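Long-range contacts in type II restriction enzyme AgeI (Thalassobius gelatinovorus, PDB 5DWA), which recognises the double-stranded DNA sequence 5'-ACCGGT-3' and cleaves it after the adenine, leaving terminal 5'-phosphates: residues Val161-Leu171 with Leu190-Val199; Gly93-Val101 with Ile113-Gly121. All coordinates share one frame; numbering follows the deposited sequence.

Contact 1 of 2, residues Val161-Leu171 with Leu190-Val199. With nucleotides of chain C.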
loop_
_atom_site.group_PDB
_atom_site.type_symbol
_atom_site.label_atom_id
_atom_site.label_comp_id
_atom_site.label_asym_id
_atom_site.label_seq_id
_atom_site.Cartn_x
_atom_site.Cartn_y
_atom_site.Cartn_z
ATOM N N VAL A 161 20.229 -16.690 12.798
ATOM C CA VAL A 161 18.882 -16.159 12.581
ATOM C C VAL A 161 17.806 -17.147 13.022
ATOM O O VAL A 161 17.872 -18.338 12.705
ATOM C CB VAL A 161 18.639 -15.800 11.105
ATOM C CG1 VAL A 161 17.346 -14.994 10.966
ATOM C CG2 VAL A 161 19.800 -15.013 10.556
ATOM N N VAL A 162 16.806 -16.646 13.744
ATOM C CA VAL A 162 15.740 -17.494 14.261
ATOM C C VAL A 162 14.361 -17.017 13.816
ATOM O O VAL A 162 13.358 -17.693 14.051
ATOM C CB VAL A 162 15.759 -17.550 15.797
ATOM C CG1 VAL A 162 17.007 -18.269 16.300
ATOM C CG2 VAL A 162 15.687 -16.144 16.373
ATOM N N GLY A 163 14.310 -15.835 13.206
ATOM C CA GLY A 163 13.055 -15.338 12.682
ATOM C C GLY A 163 13.090 -13.868 12.333
ATOM O O GLY A 163 14.153 -13.276 12.175
ATOM N N GLY A 164 11.910 -13.277 12.193
ATOM C CA GLY A 164 11.848 -11.878 11.840
ATOM C C GLY A 164 10.573 -11.242 12.307
ATOM O O GLY A 164 9.607 -11.909 12.687
ATOM N N ILE A 165 10.594 -9.910 12.320
ATOM C CA ILE A 165 9.456 -9.077 12.713
ATOM C C ILE A 165 8.898 -8.315 11.508
ATOM O O ILE A 165 9.658 -7.697 10.762
ATOM C CB ILE A 165 9.852 -8.066 13.810
ATOM C CG1 ILE A 165 10.459 -8.795 15.015
ATOM C CG2 ILE A 165 8.648 -7.234 14.231
ATOM C CD1 ILE A 165 10.916 -7.856 16.114
ATOM N N HIS A 166 7.577 -8.398 11.311
ATOM C CA HIS A 166 6.845 -7.534 10.408
ATOM C C HIS A 166 6.374 -6.366 11.235
ATOM O O HIS A 166 5.486 -6.527 12.076
ATOM C CB HIS A 166 5.683 -8.304 9.798
ATOM C CG HIS A 166 6.118 -9.582 9.171
ATOM N ND1 HIS A 166 6.446 -9.676 7.837
ATOM C CD2 HIS A 166 6.347 -10.808 9.705
ATOM C CE1 HIS A 166 6.839 -10.910 7.571
ATOM N NE2 HIS A 166 6.801 -11.612 8.691
ATOM N N ALA A 167 7.001 -5.209 11.033
ATOM C CA ALA A 167 6.751 -4.036 11.856
ATOM C C ALA A 167 5.859 -3.085 11.086
ATOM O O ALA A 167 6.181 -2.706 9.962
ATOM C CB ALA A 167 8.057 -3.356 12.240
ATOM N N LYS A 168 4.715 -2.741 11.662
ATOM C CA LYS A 168 3.789 -1.844 10.983
ATOM C C LYS A 168 3.225 -0.861 11.978
ATOM O O LYS A 168 2.671 -1.261 12.995
ATOM C CB LYS A 168 2.630 -2.604 10.324
ATOM C CG LYS A 168 3.027 -3.871 9.595
ATOM C CD LYS A 168 1.939 -4.312 8.646
ATOM C CE LYS A 168 1.968 -3.504 7.355
ATOM N NZ LYS A 168 3.171 -3.815 6.528
ATOM N N VAL A 169 3.359 0.421 11.693
ATOM C CA VAL A 169 2.672 1.411 12.512
ATOM C C VAL A 169 1.164 1.180 12.448
ATOM O O VAL A 169 0.483 1.166 13.472
ATOM C CB VAL A 169 2.989 2.830 12.057
ATOM C CG1 VAL A 169 2.019 3.837 12.699
ATOM C CG2 VAL A 169 4.443 3.172 12.367
ATOM N N SER A 170 0.670 0.953 11.238
ATOM C CA SER A 170 -0.757 0.784 11.001
ATOM C C SER A 170 -0.951 -0.376 10.052
ATOM O O SER A 170 -0.104 -0.634 9.205
ATOM C CB SER A 170 -1.372 2.066 10.428
ATOM O OG SER A 170 -0.642 2.534 9.301
ATOM N N LEU A 171 -2.081 -1.064 10.181
ATOM C CA LEU A 171 -2.294 -2.299 9.436
ATOM C C LEU A 171 -2.969 -2.069 8.088
ATOM O O LEU A 171 -2.496 -2.585 7.072
ATOM C CB LEU A 171 -3.109 -3.279 10.279
ATOM C CG LEU A 171 -2.454 -3.706 11.593
ATOM C CD1 LEU A 171 -3.319 -4.732 12.321
ATOM C CD2 LEU A 171 -1.037 -4.260 11.350
ATOM N N LEU A 190 10.882 -20.591 11.063
ATOM C CA LEU A 190 11.295 -19.314 11.630
ATOM C C LEU A 190 10.158 -18.646 12.400
ATOM O O LEU A 190 8.987 -18.813 12.062
ATOM C CB LEU A 190 11.778 -18.376 10.524
ATOM C CG LEU A 190 13.026 -18.806 9.750
ATOM C CD1 LEU A 190 13.105 -18.070 8.421
ATOM C CD2 LEU A 190 14.280 -18.536 10.568
ATOM N N LEU A 191 10.501 -17.895 13.439
ATOM C CA LEU A 191 9.506 -17.044 14.085
ATOM C C LEU A 191 9.137 -15.914 13.133
ATOM O O LEU A 191 10.009 -15.324 12.493
ATOM C CB LEU A 191 10.032 -16.485 15.407
ATOM C CG LEU A 191 10.191 -17.475 16.558
ATOM C CD1 LEU A 191 10.739 -16.771 17.780
ATOM C CD2 LEU A 191 8.858 -18.128 16.864
ATOM N N SER A 192 7.844 -15.634 13.028
ATOM C CA SER A 192 7.374 -14.527 12.199
ATOM C C SER A 192 6.384 -13.696 13.002
ATOM O O SER A 192 5.207 -14.040 13.106
ATOM C CB SER A 192 6.736 -15.044 10.912
ATOM O OG SER A 192 6.270 -13.972 10.108
ATOM N N VAL A 193 6.874 -12.604 13.581
ATOM C CA VAL A 193 6.082 -11.824 14.523
ATOM C C VAL A 193 5.533 -10.578 13.848
ATOM O O VAL A 193 6.241 -9.919 13.093
ATOM C CB VAL A 193 6.935 -11.441 15.747
ATOM C CG1 VAL A 193 6.154 -10.584 16.724
ATOM C CG2 VAL A 193 7.451 -12.711 16.446
ATOM N N LEU A 194 4.257 -10.285 14.097
ATOM C CA LEU A 194 3.670 -9.007 13.714
ATOM C C LEU A 194 3.729 -8.060 14.909
ATOM O O LEU A 194 3.079 -8.302 15.922
ATOM C CB LEU A 194 2.218 -9.202 13.255
ATOM C CG LEU A 194 1.489 -7.939 12.795
ATOM C CD1 LEU A 194 2.164 -7.356 11.566
ATOM C CD2 LEU A 194 0.017 -8.247 12.514
ATOM N N SER A 195 4.519 -6.997 14.783
ATOM C CA SER A 195 4.602 -5.976 15.816
ATOM C C SER A 195 3.976 -4.716 15.264
ATOM O O SER A 195 4.315 -4.294 14.160
ATOM C CB SER A 195 6.052 -5.723 16.233
ATOM O OG SER A 195 6.633 -6.913 16.738
ATOM N N THR A 196 3.046 -4.122 16.003
ATOM C CA THR A 196 2.324 -3.007 15.453
ATOM C C THR A 196 1.948 -1.990 16.504
ATOM O O THR A 196 1.767 -2.326 17.668
ATOM C CB THR A 196 1.057 -3.507 14.708
ATOM O OG1 THR A 196 0.436 -2.409 14.028
ATOM C CG2 THR A 196 0.060 -4.198 15.670
ATOM N N LEU A 197 1.855 -0.736 16.082
ATOM C CA LEU A 197 1.273 0.293 16.928
ATOM C C LEU A 197 -0.244 0.324 16.753
ATOM O O LEU A 197 -0.937 1.030 17.498
ATOM C CB LEU A 197 1.874 1.662 16.609
ATOM C CG LEU A 197 3.370 1.765 16.895
ATOM C CD1 LEU A 197 3.848 3.156 16.571
ATOM C CD2 LEU A 197 3.650 1.415 18.343
ATOM N N ASP A 198 -0.742 -0.427 15.768
ATOM C CA ASP A 198 -2.180 -0.523 15.471
ATOM C C ASP A 198 -2.814 0.867 15.470
ATOM O O ASP A 198 -3.811 1.110 16.152
ATOM C CB ASP A 198 -2.886 -1.443 16.477
ATOM C CG ASP A 198 -4.326 -1.793 16.065
ATOM O OD1 ASP A 198 -4.671 -1.663 14.871
ATOM O OD2 ASP A 198 -5.106 -2.218 16.943
ATOM N N VAL A 199 -2.201 1.784 14.730
ATOM C CA VAL A 199 -2.723 3.140 14.617
ATOM C C VAL A 199 -3.880 3.211 13.633
ATOM O O VAL A 199 -3.739 2.819 12.470
ATOM C CB VAL A 199 -1.639 4.134 14.161
ATOM C CG1 VAL A 199 -2.269 5.503 13.818
ATOM C CG2 VAL A 199 -0.572 4.294 15.226
ATOM P P DC C 6 4.393 1.462 6.970
ATOM O OP1 DC C 6 4.654 1.220 8.379
ATOM O OP2 DC C 6 3.744 0.468 6.099
ATOM O "O5'" DC C 6 3.519 2.796 6.904
ATOM C "C5'" DC C 6 3.990 3.955 7.524
ATOM C "C4'" DC C 6 3.069 5.104 7.195
ATOM O "O4'" DC C 6 3.000 5.281 5.764
ATOM C "C3'" DC C 6 1.638 4.958 7.681
ATOM O "O3'" DC C 6 1.215 6.208 8.140
ATOM C "C2'" DC C 6 0.870 4.539 6.418
ATOM C "C1'" DC C 6 1.655 5.244 5.321
ATOM N N1 DC C 6 1.662 4.530 4.030
ATOM C C2 DC C 6 1.233 5.166 2.860
ATOM O O2 DC C 6 0.789 6.318 2.913
ATOM N N3 DC C 6 1.292 4.484 1.690
ATOM C C4 DC C 6 1.784 3.249 1.662
ATOM N N4 DC C 6 1.816 2.617 0.488
ATOM C C5 DC C 6 2.256 2.603 2.834
ATOM C C6 DC C 6 2.184 3.271 3.982
ATOM P P DG C 7 0.163 6.348 9.340
ATOM O OP1 DG C 7 0.794 7.210 10.362
ATOM O OP2 DG C 7 -0.402 5.045 9.718
ATOM O "O5'" DG C 7 -1.029 7.176 8.677
ATOM C "C5'" DG C 7 -0.797 8.430 8.081
ATOM C "C4'" DG C 7 -2.054 8.879 7.352
ATOM O "O4'" DG C 7 -2.197 8.129 6.120
ATOM C "C3'" DG C 7 -3.347 8.642 8.118
ATOM O "O3'" DG C 7 -4.252 9.652 7.776
ATOM C "C2'" DG C 7 -3.811 7.280 7.588
ATOM C "C1'" DG C 7 -3.416 7.385 6.127
ATOM N N9 DG C 7 -3.107 6.115 5.502
ATOM C C8 DG C 7 -2.970 4.888 6.111
ATOM N N7 DG C 7 -2.610 3.947 5.283
ATOM C C5 DG C 7 -2.465 4.597 4.067
ATOM C C6 DG C 7 -2.086 4.098 2.801
ATOM O O6 DG C 7 -1.771 2.939 2.497
ATOM N N1 DG C 7 -2.063 5.093 1.838
ATOM C C2 DG C 7 -2.372 6.412 2.062
ATOM N N2 DG C 7 -2.288 7.227 1.008
ATOM N N3 DG C 7 -2.734 6.892 3.239
ATOM C C4 DG C 7 -2.757 5.934 4.192
HETATM O O HOH W 1 -3.844 -0.423 12.581
#
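Strands 161-168 and 191-196 run parallel, 22° and 4.6 Å apart in axis, and pair from G163 with L191 to K168 with T196 through backbone bonds such as H166 N to V193 O. G163 needs its residue type: a side chain would strike both L191 O and the preceding carbonyl, and with V162 it forms a classic beta bulge facing I145. H166 and S192 share one face of the sheet. The ring turns its edge to the serine, NE2 lying 2.8 Å from S192 OG in a weak bond, and ND1 is bonded to D178, which together probably limit the ring's rotation; S182 also holds S192 OG.

The two strands and helix 178-187 form a beta-alpha-beta unit of the PD-(D/E)XK nuclease core, and the place of K168 at the strand's end, its amine bridged to D178, is consistent with the lysine of that motif. Beyond it T196, with OG1 swung opposite its own N (chi1 -173°), donates to K168 O over 2.7 Å and accepts from D198 N at 2.9 Å in an ST turn. A valine here would probably leave D198 N without its acceptor and K168 O with L197 N as its sole donor across these strands. L171 CD2 packs on T196 OG1 at 3.6 Å. V169 and V199 lie side by side, CG1 to CG2 3.6 Å, small branched groups suited to a buried seam. S170 OG donates to OP2 of DG7 of chain C at 2.6 Å and is also bonded to R174.

Contact 2 of 2, residues Gly93-Val101 with Ile113-Gly121. With nucleotides of chain D.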
loop_
_atom_site.group_PDB
_atom_site.type_symbol
_atom_site.label_atom_id
_atom_site.label_comp_id
_atom_site.label_asym_id
_atom_site.label_seq_id
_atom_site.Cartn_x
_atom_site.Cartn_y
_atom_site.Cartn_z
ATOM N N GLY A 93 7.778 4.709 8.984
ATOM C CA GLY A 93 7.803 3.255 8.941
ATOM C C GLY A 93 9.130 2.741 9.452
ATOM O O GLY A 93 9.190 1.902 10.352
ATOM N N GLU A 94 10.208 3.275 8.889
ATOM C CA GLU A 94 11.535 2.902 9.353
ATOM C C GLU A 94 11.780 3.373 10.786
ATOM O O GLU A 94 12.535 2.746 11.536
ATOM C CB GLU A 94 12.603 3.458 8.409
ATOM C CG GLU A 94 12.520 2.821 7.024
ATOM C CD GLU A 94 13.720 3.109 6.144
ATOM O OE1 GLU A 94 14.451 4.076 6.428
ATOM O OE2 GLU A 94 13.934 2.344 5.170
ATOM N N ALA A 95 11.138 4.461 11.188
ATOM C CA ALA A 95 11.309 4.935 12.557
ATOM C C ALA A 95 10.786 3.923 13.573
ATOM O O ALA A 95 11.354 3.785 14.649
ATOM C CB ALA A 95 10.620 6.276 12.751
ATOM N N PHE A 96 9.703 3.217 13.254
ATOM C CA PHE A 96 9.185 2.235 14.202
ATOM C C PHE A 96 10.165 1.053 14.335
ATOM O O PHE A 96 10.377 0.528 15.434
ATOM C CB PHE A 96 7.784 1.777 13.776
ATOM C CG PHE A 96 7.152 0.793 14.719
ATOM C CD1 PHE A 96 7.189 0.981 16.089
ATOM C CD2 PHE A 96 6.500 -0.320 14.218
ATOM C CE1 PHE A 96 6.590 0.064 16.945
ATOM C CE2 PHE A 96 5.904 -1.247 15.063
ATOM C CZ PHE A 96 5.950 -1.056 16.429
ATOM N N GLU A 97 10.774 0.645 13.223
ATOM C CA GLU A 97 11.862 -0.341 13.279
ATOM C C GLU A 97 12.996 0.128 14.199
ATOM O O GLU A 97 13.469 -0.632 15.048
ATOM C CB GLU A 97 12.425 -0.610 11.893
ATOM C CG GLU A 97 11.387 -1.102 10.895
ATOM C CD GLU A 97 12.011 -1.274 9.530
ATOM O OE1 GLU A 97 12.832 -2.197 9.373
ATOM O OE2 GLU A 97 11.719 -0.465 8.630
ATOM N N VAL A 98 13.443 1.370 14.011
ATOM C CA VAL A 98 14.482 1.950 14.870
ATOM C C VAL A 98 14.084 1.862 16.337
ATOM O O VAL A 98 14.877 1.464 17.182
ATOM C CB VAL A 98 14.765 3.427 14.510
ATOM C CG1 VAL A 98 15.624 4.102 15.593
ATOM C CG2 VAL A 98 15.454 3.521 13.167
ATOM N N ALA A 99 12.848 2.236 16.635
ATOM C CA ALA A 99 12.365 2.245 18.008
ATOM C C ALA A 99 12.292 0.833 18.605
ATOM O O ALA A 99 12.647 0.643 19.766
ATOM C CB ALA A 99 11.002 2.922 18.080
ATOM N N LEU A 100 11.841 -0.150 17.825
ATOM C CA LEU A 100 11.774 -1.529 18.311
ATOM C C LEU A 100 13.159 -2.039 18.714
ATOM O O LEU A 100 13.323 -2.649 19.774
ATOM C CB LEU A 100 11.173 -2.459 17.255
ATOM C CG LEU A 100 9.662 -2.384 17.095
ATOM C CD1 LEU A 100 9.261 -3.179 15.852
ATOM C CD2 LEU A 100 8.972 -2.930 18.335
ATOM N N VAL A 101 14.149 -1.784 17.864
ATOM C CA VAL A 101 15.514 -2.238 18.107
ATOM C C VAL A 101 16.106 -1.533 19.328
ATOM O O VAL A 101 16.697 -2.179 20.206
ATOM C CB VAL A 101 16.408 -1.992 16.881
ATOM C CG1 VAL A 101 17.875 -2.273 17.211
ATOM C CG2 VAL A 101 15.951 -2.843 15.712
ATOM N N ILE A 113 19.704 -12.674 22.754
ATOM C CA ILE A 113 18.820 -12.413 21.627
ATOM C C ILE A 113 19.063 -10.999 21.128
ATOM O O ILE A 113 19.308 -10.087 21.921
ATOM C CB ILE A 113 17.345 -12.616 22.017
ATOM C CG1 ILE A 113 17.120 -14.052 22.487
ATOM C CG2 ILE A 113 16.403 -12.297 20.847
ATOM C CD1 ILE A 113 15.874 -14.224 23.323
ATOM N N ARG A 114 19.014 -10.819 19.811
ATOM C CA ARG A 114 19.334 -9.540 19.204
ATOM C C ARG A 114 18.471 -9.251 17.992
ATOM O O ARG A 114 18.282 -10.124 17.145
ATOM C CB ARG A 114 20.813 -9.496 18.807
ATOM C CG ARG A 114 21.272 -8.138 18.277
ATOM C CD ARG A 114 22.746 -8.171 17.889
ATOM N NE ARG A 114 23.007 -9.091 16.788
ATOM C CZ ARG A 114 24.219 -9.515 16.444
ATOM N NH1 ARG A 114 25.282 -9.096 17.120
ATOM N NH2 ARG A 114 24.372 -10.346 15.421
ATOM N N LEU A 115 17.943 -8.032 17.937
ATOM C CA LEU A 115 17.197 -7.533 16.789
ATOM C C LEU A 115 18.067 -6.647 15.901
ATOM O O LEU A 115 18.894 -5.880 16.387
ATOM C CB LEU A 115 15.986 -6.726 17.259
ATOM C CG LEU A 115 15.031 -7.382 18.262
ATOM C CD1 LEU A 115 13.893 -6.436 18.585
ATOM C CD2 LEU A 115 14.485 -8.718 17.753
ATOM N N THR A 116 17.827 -6.711 14.599
ATOM C CA THR A 116 18.524 -5.869 13.647
ATOM C C THR A 116 17.552 -5.400 12.567
ATOM O O THR A 116 16.945 -6.226 11.883
ATOM C CB THR A 116 19.690 -6.615 12.985
ATOM O OG1 THR A 116 20.580 -7.111 13.994
ATOM C CG2 THR A 116 20.448 -5.687 12.048
ATOM N N ALA A 117 17.392 -4.088 12.419
ATOM C CA ALA A 117 16.524 -3.541 11.365
ATOM C C ALA A 117 17.164 -3.781 10.006
ATOM O O ALA A 117 18.363 -3.548 9.827
ATOM C CB ALA A 117 16.263 -2.055 11.589
ATOM N N LEU A 118 16.373 -4.272 9.055
ATOM C CA LEU A 118 16.929 -4.638 7.756
ATOM C C LEU A 118 16.814 -3.456 6.796
ATOM O O LEU A 118 15.977 -3.427 5.895
ATOM C CB LEU A 118 16.240 -5.888 7.201
ATOM C CG LEU A 118 16.403 -7.131 8.083
ATOM C CD1 LEU A 118 15.668 -8.322 7.492
ATOM C CD2 LEU A 118 17.884 -7.444 8.260
ATOM N N PHE A 119 17.671 -2.467 7.010
ATOM C CA PHE A 119 17.666 -1.277 6.174
ATOM C C PHE A 119 18.468 -1.534 4.909
ATOM O O PHE A 119 18.961 -2.640 4.697
ATOM C CB PHE A 119 18.214 -0.086 6.958
ATOM C CG PHE A 119 17.301 0.369 8.053
ATOM C CD1 PHE A 119 15.923 0.341 7.874
ATOM C CD2 PHE A 119 17.803 0.827 9.260
ATOM C CE1 PHE A 119 15.068 0.758 8.877
ATOM C CE2 PHE A 119 16.948 1.248 10.270
ATOM C CZ PHE A 119 15.583 1.216 10.078
ATOM N N LYS A 120 18.597 -0.513 4.071
ATOM C CA LYS A 120 19.165 -0.698 2.740
ATOM C C LYS A 120 20.523 -1.396 2.753
ATOM O O LYS A 120 21.451 -0.970 3.444
ATOM C CB LYS A 120 19.285 0.651 2.045
ATOM C CG LYS A 120 18.953 0.594 0.579
ATOM C CD LYS A 120 18.191 1.828 0.181
ATOM C CE LYS A 120 17.830 1.785 -1.278
ATOM N NZ LYS A 120 16.602 2.579 -1.526
ATOM N N GLY A 121 20.627 -2.481 1.994
ATOM C CA GLY A 121 21.886 -3.190 1.869
ATOM C C GLY A 121 22.002 -4.408 2.765
ATOM O O GLY A 121 22.890 -5.238 2.580
ATOM P P DG D 11 16.865 9.997 4.695
ATOM O OP1 DG D 11 15.760 10.212 5.659
ATOM O OP2 DG D 11 17.991 10.979 4.671
ATOM O "O5'" DG D 11 17.503 8.567 4.923
ATOM C "C5'" DG D 11 16.686 7.418 5.041
ATOM C "C4'" DG D 11 17.268 6.276 4.235
ATOM O "O4'" DG D 11 16.983 6.492 2.828
ATOM C "C3'" DG D 11 18.785 6.121 4.336
ATOM O "O3'" DG D 11 19.134 4.740 4.302
ATOM C "C2'" DG D 11 19.286 6.854 3.091
ATOM C "C1'" DG D 11 18.195 6.515 2.089
ATOM N N9 DG D 11 18.046 7.497 1.018
ATOM C C8 DG D 11 18.336 8.841 1.070
ATOM N N7 DG D 11 18.072 9.470 -0.044
ATOM C C5 DG D 11 17.569 8.483 -0.880
ATOM C C6 DG D 11 17.106 8.561 -2.220
ATOM O O6 DG D 11 17.047 9.552 -2.960
ATOM N N1 DG D 11 16.680 7.327 -2.689
ATOM C C2 DG D 11 16.694 6.165 -1.965
ATOM N N2 DG D 11 16.253 5.079 -2.594
ATOM N N3 DG D 11 17.123 6.072 -0.713
ATOM C C4 DG D 11 17.545 7.266 -0.237
HETATM O O HOH W 2 13.530 -2.387 6.770
#
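V101 and L115 slide past each other where helix 93-101 lies on strand 113-117, the two axes 8.1 Å apart and nearly antiparallel at 161°. Apolar contact begins with V101: CG2 touches L115 CB and A117 CB, each at 4.2 Å, and the small A117 lets the helix come close. L115 CD1 reaches on to L100 O.

Aromatic contact centres on F119, a broad ring that lies against the helix just after the strand, past the inverse gamma turn at L118. A117 CB sits 3.6 Å above one face, near the rim, and V98 CG2 meets the edge 3.9 Å from F119 CZ. E94 CB passes F119 CE1 obliquely at 3.7 Å. Helix 84-109 and strand 113-117, which it leads into, are consistent with the first helix and strand of the PD-(D/E)XK core; the strand is outermost in the mixed sheet within this chain.

Acidic groups approach the same ring. E97 OE2 stands near its plane, 3.6 Å from F119 CE1, where the positive rim of the ring probably suits a carboxylate. R44 pairs with the E94 carboxylate and makes a cation-pi contact with F119. Water 2 lies 2.7 Å from E97 OE1 and also near L118 O, linking the helix to the loop.

The two contacts touch, their centres about 11 Å apart, and both reach the same mixed sheet: strand 143-148 lies between 113-117 and 159-168. Helix 93-101 of contact 2 covers the sheet face carrying A167 of contact 1, with L100 CD1 3.8 Å from A167 CB, while F96 CE1 meets L197 CD2 at 3.5 Å. D142, the residue just before strand 143-148, ties them further: its carboxylate accepts from A167 N, E97 packs against it, and its backbone is bonded to L118. The DNA spans both. Contact 1 reaches the backbone of chain C at the C-terminal end of 161-171, whereas in contact 2 K120 lies beside the minor-groove edge of DG11 of chain D.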